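Local coordinates for coat protein (Leviviridae sp., PDB 6YFR) that builds the protein shell of a single-stranded RNA bacteriophage particle, pairing into dimers that probably assemble around the genome in the virus, at the interface of chains A and B and the interface of chains A and C. Sequence-based numbering; all coordinates share one arbitrary frame. Chains: chain A/B/C, coat protein.

Contacts 1 and 2 belong to the two-fold interface of the A/B dimer, and their C-alpha centres lie about 22 Å apart. Both dock the C-terminal helices of one chain on the sheet of the other: contact 1 uses helix 90-107 of chain B, contact 2 helix 109-114 of chain A. Strands 34-41 and 47-59 serve in both, and residue 108 appears in each, from opposite chains. Contact 3, about 27 Å from contact 1 and 35 Å from contact 2, lies outside this pair. Dimer formation rests on interlocked helices, whereas contact 3 joins chain C to the dimer through loops.

Contact 1: the interface of chains A and B. Residues chain A 5, 20, 35, 52; chain B 100, 104, 107-108.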
# COMPACT_ATOMS: atom_id res chain seq x y z
N VAL A 5 21.33 -79.97 14.45
CA VAL A 5 20.50 -78.93 15.04
C VAL A 5 19.80 -79.46 16.29
O VAL A 5 19.53 -80.66 16.42
CB VAL A 5 19.45 -78.38 14.04
CG1 VAL A 5 20.14 -77.69 12.87
CG2 VAL A 5 18.55 -79.50 13.55
N TRP A 20 15.55 -73.66 15.29
CA TRP A 20 16.58 -74.61 15.68
C TRP A 20 17.94 -73.93 15.62
O TRP A 20 18.20 -73.12 14.73
CB TRP A 20 16.60 -75.82 14.74
CG TRP A 20 15.34 -76.62 14.71
CD1 TRP A 20 15.13 -77.83 15.31
CD2 TRP A 20 14.13 -76.30 14.03
NE1 TRP A 20 13.86 -78.27 15.05
CE2 TRP A 20 13.22 -77.35 14.27
CE3 TRP A 20 13.72 -75.21 13.25
CZ2 TRP A 20 11.93 -77.35 13.75
CZ3 TRP A 20 12.43 -75.22 12.73
CH2 TRP A 20 11.56 -76.28 12.98
N VAL A 35 18.11 -72.18 11.96
CA VAL A 35 17.08 -72.58 11.00
C VAL A 35 15.73 -72.16 11.57
O VAL A 35 15.40 -72.51 12.71
CB VAL A 35 17.11 -74.09 10.73
CG1 VAL A 35 16.14 -74.44 9.60
CG2 VAL A 35 18.52 -74.56 10.38
N ILE A 52 10.98 -71.79 5.25
CA ILE A 52 12.16 -72.30 5.95
C ILE A 52 13.33 -71.39 5.60
O ILE A 52 13.53 -71.06 4.42
CB ILE A 52 12.47 -73.76 5.59
CG1 ILE A 52 11.27 -74.67 5.84
CG2 ILE A 52 13.67 -74.26 6.39
CD1 ILE A 52 11.11 -75.09 7.27
N THR B 100 21.23 -78.83 4.64
CA THR B 100 20.32 -78.59 5.76
C THR B 100 18.94 -78.19 5.27
O THR B 100 17.92 -78.61 5.83
CB THR B 100 20.89 -77.51 6.68
OG1 THR B 100 22.24 -77.85 7.04
CG2 THR B 100 20.05 -77.38 7.94
N PHE B 104 15.60 -80.33 6.00
CA PHE B 104 14.45 -79.75 6.68
C PHE B 104 13.19 -79.87 5.83
O PHE B 104 12.09 -80.04 6.38
CB PHE B 104 14.72 -78.29 7.04
CG PHE B 104 15.13 -78.10 8.46
CD1 PHE B 104 14.21 -77.73 9.42
CD2 PHE B 104 16.44 -78.32 8.85
CE1 PHE B 104 14.58 -77.57 10.74
CE2 PHE B 104 16.82 -78.16 10.17
CZ PHE B 104 15.90 -77.78 11.12
N LYS B 107 12.22 -83.23 6.76
CA LYS B 107 11.88 -83.37 8.17
C LYS B 107 10.52 -82.76 8.49
O LYS B 107 9.76 -83.31 9.29
CB LYS B 107 12.98 -82.71 9.00
CG LYS B 107 12.70 -82.57 10.48
CD LYS B 107 13.80 -81.73 11.13
CE LYS B 107 13.73 -81.79 12.65
NZ LYS B 107 14.76 -80.94 13.30
N ARG B 108 10.20 -81.63 7.86
CA ARG B 108 8.99 -80.87 8.18
C ARG B 108 7.98 -80.88 7.04
O ARG B 108 7.24 -79.91 6.86
CB ARG B 108 9.36 -79.44 8.54
CG ARG B 108 10.46 -79.31 9.59
CD ARG B 108 9.96 -79.81 10.93
NE ARG B 108 8.74 -79.11 11.34
CZ ARG B 108 7.87 -79.59 12.21
NH1 ARG B 108 8.08 -80.78 12.77
NH2 ARG B 108 6.78 -78.90 12.53
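The long helix 90-107 of chain B lies across the sheet of chain A here, the helix-over-sheet swap that holds together coat protein dimers of the Leviviridae. B:Phe104, near the helix end, is the main plug. Its ring stands with the tip buried among A:Val5, A:Trp20 and A:Val35. Against A:Trp20 the ring comes edge to face, the planes 76° apart: CE1 points at the middle of the indole face and lies 3.5 Å from A:Trp20 CE3. One flat face of the phenyl is taken by A:Val35, whose CG1 branch, anti to its backbone N, sits over the ring centre, 3.6 Å from the centroid, as a CH-pi contact. The other branch of A:Val35, CG2, meets B:Thr100 CG2 at 4.0 Å, one helical turn earlier. A:Val5 comes tip to tip with the phenyl, its CG2 methyl 4.0 Å from B:Phe104 CZ. On the opposite phenyl face B:Lys107 runs by, extended from CG onward, with CD offset toward the rim. The extension carries its amine NZ to 3.3 Å from A:Trp20 NE1, a polar approach that is not a hydrogen bond. Beyond the benzene part of the indole, B:Arg108 CD reaches A:Trp20 CZ2 at 4.2 Å. A:Ile52 adds a looser contact, from CG2 to B:Phe104 CB.

Contact 2: the interface of chains A and B. Residues chain A 108, 111-117; chain B 14, 37, 39, 48, 50, 79, 81.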
# COMPACT_ATOMS: atom_id res chain seq x y z
N ARG A 108 19.64 -79.54 -10.32
CA ARG A 108 20.47 -78.38 -10.61
C ARG A 108 21.42 -78.04 -9.47
O ARG A 108 21.76 -76.88 -9.26
CB ARG A 108 19.60 -77.17 -10.94
CG ARG A 108 18.53 -77.43 -11.98
CD ARG A 108 19.16 -77.67 -13.34
NE ARG A 108 20.03 -76.56 -13.72
CZ ARG A 108 21.02 -76.66 -14.61
NH1 ARG A 108 21.26 -77.82 -15.20
NH2 ARG A 108 21.77 -75.60 -14.89
N SER A 111 24.72 -76.32 -10.61
CA SER A 111 24.44 -74.98 -11.11
C SER A 111 24.11 -74.03 -9.97
O SER A 111 24.59 -72.89 -9.95
CB SER A 111 23.29 -75.04 -12.12
OG SER A 111 23.05 -73.77 -12.68
N ILE A 112 23.29 -74.48 -9.02
CA ILE A 112 22.91 -73.64 -7.88
C ILE A 112 24.13 -73.29 -7.04
O ILE A 112 24.29 -72.15 -6.60
CB ILE A 112 21.83 -74.35 -7.05
CG1 ILE A 112 20.51 -74.40 -7.82
CG2 ILE A 112 21.64 -73.66 -5.71
CD1 ILE A 112 19.44 -75.21 -7.13
N LEU A 113 25.00 -74.27 -6.81
CA LEU A 113 26.15 -74.04 -5.94
C LEU A 113 27.24 -73.23 -6.62
O LEU A 113 28.04 -72.59 -5.94
CB LEU A 113 26.73 -75.38 -5.46
CG LEU A 113 25.87 -76.17 -4.47
CD1 LEU A 113 26.55 -77.48 -4.14
CD2 LEU A 113 25.63 -75.37 -3.21
N ALA A 114 27.30 -73.24 -7.95
CA ALA A 114 28.34 -72.53 -8.68
C ALA A 114 27.88 -71.17 -9.22
O ALA A 114 28.74 -70.37 -9.61
CB ALA A 114 28.87 -73.39 -9.83
N GLY A 115 26.58 -70.90 -9.24
CA GLY A 115 26.11 -69.65 -9.82
C GLY A 115 26.31 -69.60 -11.32
O GLY A 115 26.70 -68.55 -11.86
N ASN A 116 26.06 -70.71 -12.01
CA ASN A 116 26.27 -70.81 -13.45
C ASN A 116 25.13 -71.62 -14.04
O ASN A 116 25.02 -72.83 -13.79
CB ASN A 116 27.62 -71.46 -13.76
CG ASN A 116 28.04 -71.30 -15.21
OD1 ASN A 116 27.21 -71.36 -16.12
ND2 ASN A 116 29.33 -71.09 -15.43
N LEU A 117 24.27 -70.97 -14.84
CA LEU A 117 23.13 -71.64 -15.44
C LEU A 117 23.54 -72.69 -16.47
O LEU A 117 22.74 -73.58 -16.77
CB LEU A 117 22.21 -70.63 -16.12
CG LEU A 117 21.38 -69.72 -15.23
CD1 LEU A 117 20.81 -68.61 -16.07
CD2 LEU A 117 20.27 -70.51 -14.58
N PRO B 14 25.96 -67.58 -17.88
CA PRO B 14 25.96 -68.03 -16.48
C PRO B 14 24.98 -67.29 -15.59
O PRO B 14 24.37 -67.90 -14.70
CB PRO B 14 27.42 -67.79 -16.04
CG PRO B 14 28.00 -66.88 -17.09
CD PRO B 14 27.32 -67.27 -18.34
N GLN B 37 14.79 -70.97 -13.05
CA GLN B 37 16.04 -70.84 -12.31
C GLN B 37 16.69 -69.51 -12.66
O GLN B 37 16.81 -69.16 -13.84
CB GLN B 37 17.01 -71.98 -12.61
CG GLN B 37 18.33 -71.84 -11.88
CD GLN B 37 19.37 -72.86 -12.29
OE1 GLN B 37 19.10 -73.76 -13.08
NE2 GLN B 37 20.58 -72.72 -11.75
N GLU B 39 20.03 -66.82 -11.80
CA GLU B 39 21.35 -66.59 -11.22
C GLU B 39 21.68 -65.12 -11.40
O GLU B 39 21.99 -64.68 -12.52
CB GLU B 39 22.41 -67.49 -11.86
CG GLU B 39 22.15 -68.97 -11.70
CD GLU B 39 22.20 -69.43 -10.25
OE1 GLU B 39 22.80 -68.72 -9.41
OE2 GLU B 39 21.63 -70.50 -9.94
N ILE B 48 26.04 -63.71 -5.21
CA ILE B 48 25.25 -64.23 -6.32
C ILE B 48 24.07 -64.97 -5.72
O ILE B 48 24.24 -65.85 -4.88
CB ILE B 48 26.06 -65.14 -7.25
CG1 ILE B 48 27.08 -64.31 -8.04
CG2 ILE B 48 25.14 -65.85 -8.23
CD1 ILE B 48 27.85 -65.12 -9.06
N SER B 50 21.21 -67.59 -6.20
CA SER B 50 20.70 -68.72 -6.96
C SER B 50 19.27 -68.97 -6.52
O SER B 50 19.02 -69.24 -5.34
CB SER B 50 21.55 -69.97 -6.73
OG SER B 50 22.89 -69.79 -7.17
N LEU B 79 19.44 -69.01 -2.52
CA LEU B 79 20.69 -69.33 -1.83
C LEU B 79 21.72 -68.26 -2.17
O LEU B 79 21.85 -67.87 -3.34
CB LEU B 79 21.21 -70.71 -2.22
CG LEU B 79 22.58 -71.13 -1.68
CD1 LEU B 79 22.56 -71.22 -0.16
CD2 LEU B 79 23.01 -72.46 -2.28
N LEU B 81 25.49 -67.09 -2.62
CA LEU B 81 26.87 -67.50 -2.87
C LEU B 81 27.76 -66.28 -2.67
O LEU B 81 27.74 -65.35 -3.49
CB LEU B 81 27.01 -68.05 -4.28
CG LEU B 81 25.99 -69.10 -4.73
CD1 LEU B 81 26.32 -69.61 -6.12
CD2 LEU B 81 25.94 -70.24 -3.73
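B:Gln37 stretches out from strand 34-41, CG anti to the backbone N (chi1 179°) and extended beyond, so that its amide meets A:Arg108 and A:Ser111. The A:Arg108 side chain, bent at chi2 and chi3, crosses it at about a right angle; NE donates along a lone pair of B:Gln37 OE1 at 3.0 Å, although the guanidinium and amide planes are 58° apart. On the other side of the amide, B:Gln37 NE2 gives one N-H to A:Ser111 OG at 2.8 Å and another to B:Glu39 OE2, both nearly in the amide plane, which fixes its rotation. A:Leu117 meets this amide tip to tip, CD2 being 3.4 Å from B:Gln37 CD. B:Glu39 is bent at chi2, and B:Ser50 OG lies between its OE1, on the syn lone pair, and A:Ile112 O, 2.8 Å away in the carbonyl plane; the one hydroxyl hydrogen serves one at a time, unless the carboxyl is protonated. A:Ile112 CG2 crosses B:Leu79 at its CD2, 3.9 Å away, while B:Leu81 CD1 packs against A:Gly115. A:Leu117 N donates to B:Pro14 O at 3.1 Å. Helix 109-114 of chain A and the turn after it lie on strands 34-41, 47-59 and 70-82 of chain B, at one end of the dimer.

Contact 3: the interface of chains A and C. Residues chain A 82-85; chain C 28-31.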
# COMPACT_ATOMS: atom_id res chain seq x y z
N LEU A 82 -3.01 -72.32 -0.52
CA LEU A 82 -4.25 -71.61 -0.77
C LEU A 82 -5.30 -72.00 0.27
O LEU A 82 -5.50 -73.19 0.54
CB LEU A 82 -4.76 -71.92 -2.18
CG LEU A 82 -3.79 -71.64 -3.32
CD1 LEU A 82 -4.33 -72.20 -4.63
CD2 LEU A 82 -3.54 -70.15 -3.44
N GLN A 83 -5.96 -71.00 0.85
CA GLN A 83 -6.90 -71.22 1.94
C GLN A 83 -8.36 -71.02 1.56
O GLN A 83 -9.24 -71.43 2.32
CB GLN A 83 -6.56 -70.30 3.12
CG GLN A 83 -5.19 -70.52 3.71
CD GLN A 83 -5.06 -71.86 4.39
OE1 GLN A 83 -4.25 -72.70 4.00
NE2 GLN A 83 -5.87 -72.08 5.43
N LEU A 84 -8.64 -70.41 0.41
CA LEU A 84 -10.01 -70.06 0.05
C LEU A 84 -10.38 -70.57 -1.34
O LEU A 84 -11.27 -70.02 -1.99
CB LEU A 84 -10.21 -68.54 0.13
CG LEU A 84 -9.89 -67.91 1.49
CD1 LEU A 84 -10.09 -66.41 1.44
CD2 LEU A 84 -10.73 -68.54 2.58
N SER A 85 -9.71 -71.61 -1.80
CA SER A 85 -9.98 -72.17 -3.12
C SER A 85 -10.98 -73.32 -3.00
O SER A 85 -10.86 -74.17 -2.11
CB SER A 85 -8.70 -72.66 -3.79
OG SER A 85 -8.97 -73.19 -5.07
N PRO C 28 -13.90 -74.13 2.23
CA PRO C 28 -12.43 -74.04 2.20
C PRO C 28 -11.85 -73.80 3.58
O PRO C 28 -12.56 -73.32 4.48
CB PRO C 28 -12.16 -72.85 1.26
CG PRO C 28 -13.48 -72.13 1.15
CD PRO C 28 -14.51 -73.19 1.27
N PRO C 29 -10.57 -74.11 3.79
CA PRO C 29 -10.02 -74.08 5.16
C PRO C 29 -10.09 -72.71 5.82
O PRO C 29 -10.41 -72.62 7.01
CB PRO C 29 -8.57 -74.55 4.97
CG PRO C 29 -8.27 -74.27 3.54
CD PRO C 29 -9.55 -74.51 2.80
N GLY C 30 -9.81 -71.64 5.07
CA GLY C 30 -9.90 -70.31 5.64
C GLY C 30 -11.29 -69.96 6.14
O GLY C 30 -11.44 -69.00 6.91
N LEU C 31 -12.30 -70.72 5.74
CA LEU C 31 -13.67 -70.52 6.19
C LEU C 31 -14.16 -71.65 7.09
O LEU C 31 -15.37 -71.86 7.23
CB LEU C 31 -14.60 -70.36 4.99
CG LEU C 31 -14.32 -69.10 4.17
CD1 LEU C 31 -15.07 -69.13 2.85
CD2 LEU C 31 -14.68 -67.86 4.97
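Two short loops meet here: A:Gln83 to A:Ser85, just after strand 70-82 of chain A, and the proline-rich turn C:Pro28 to C:Leu31 of chain C, which contains the 3-10 helix 29-31. The tight part gathers round the backbone carbonyl of A:Gln83. Its oxygen takes the N-H of C:Gly30 at 2.8 Å, a fairly straight bond (161° at H) that runs in the carbonyl plane along a lone pair. C:Pro28 flanks the same oxygen, its CB 3.4 Å from A:Gln83 O. The C:Pro29 ring packs with CG on A:Gln83 CA at 3.7 Å, while C:Pro28 CB presses on A:Leu84 CA. With CG anti to its carbonyl carbon (chi1 -56°), A:Leu84 sends its CD2 branch alongside the turn, 3.6 Å from C:Gly30 CA.

The rest is looser. The A:Gln83 side chain, bent at chi2, crosses C:Pro29 obliquely, and its amide NE2 comes to 3.7 Å from C:Pro29 CB without a bond across. C:Leu31 offers CG to the same A:Leu84 CD2 at 4.0 Å, and A:Ser85 and A:Leu82 come nearest the partner with their backbone oxygens, at the margins. Within the particle this small joint, a backbone hydrogen bond with proline and leucine packing round it, ties chain C to the A/B dimer, and probably contributes to shell assembly together with other such contacts.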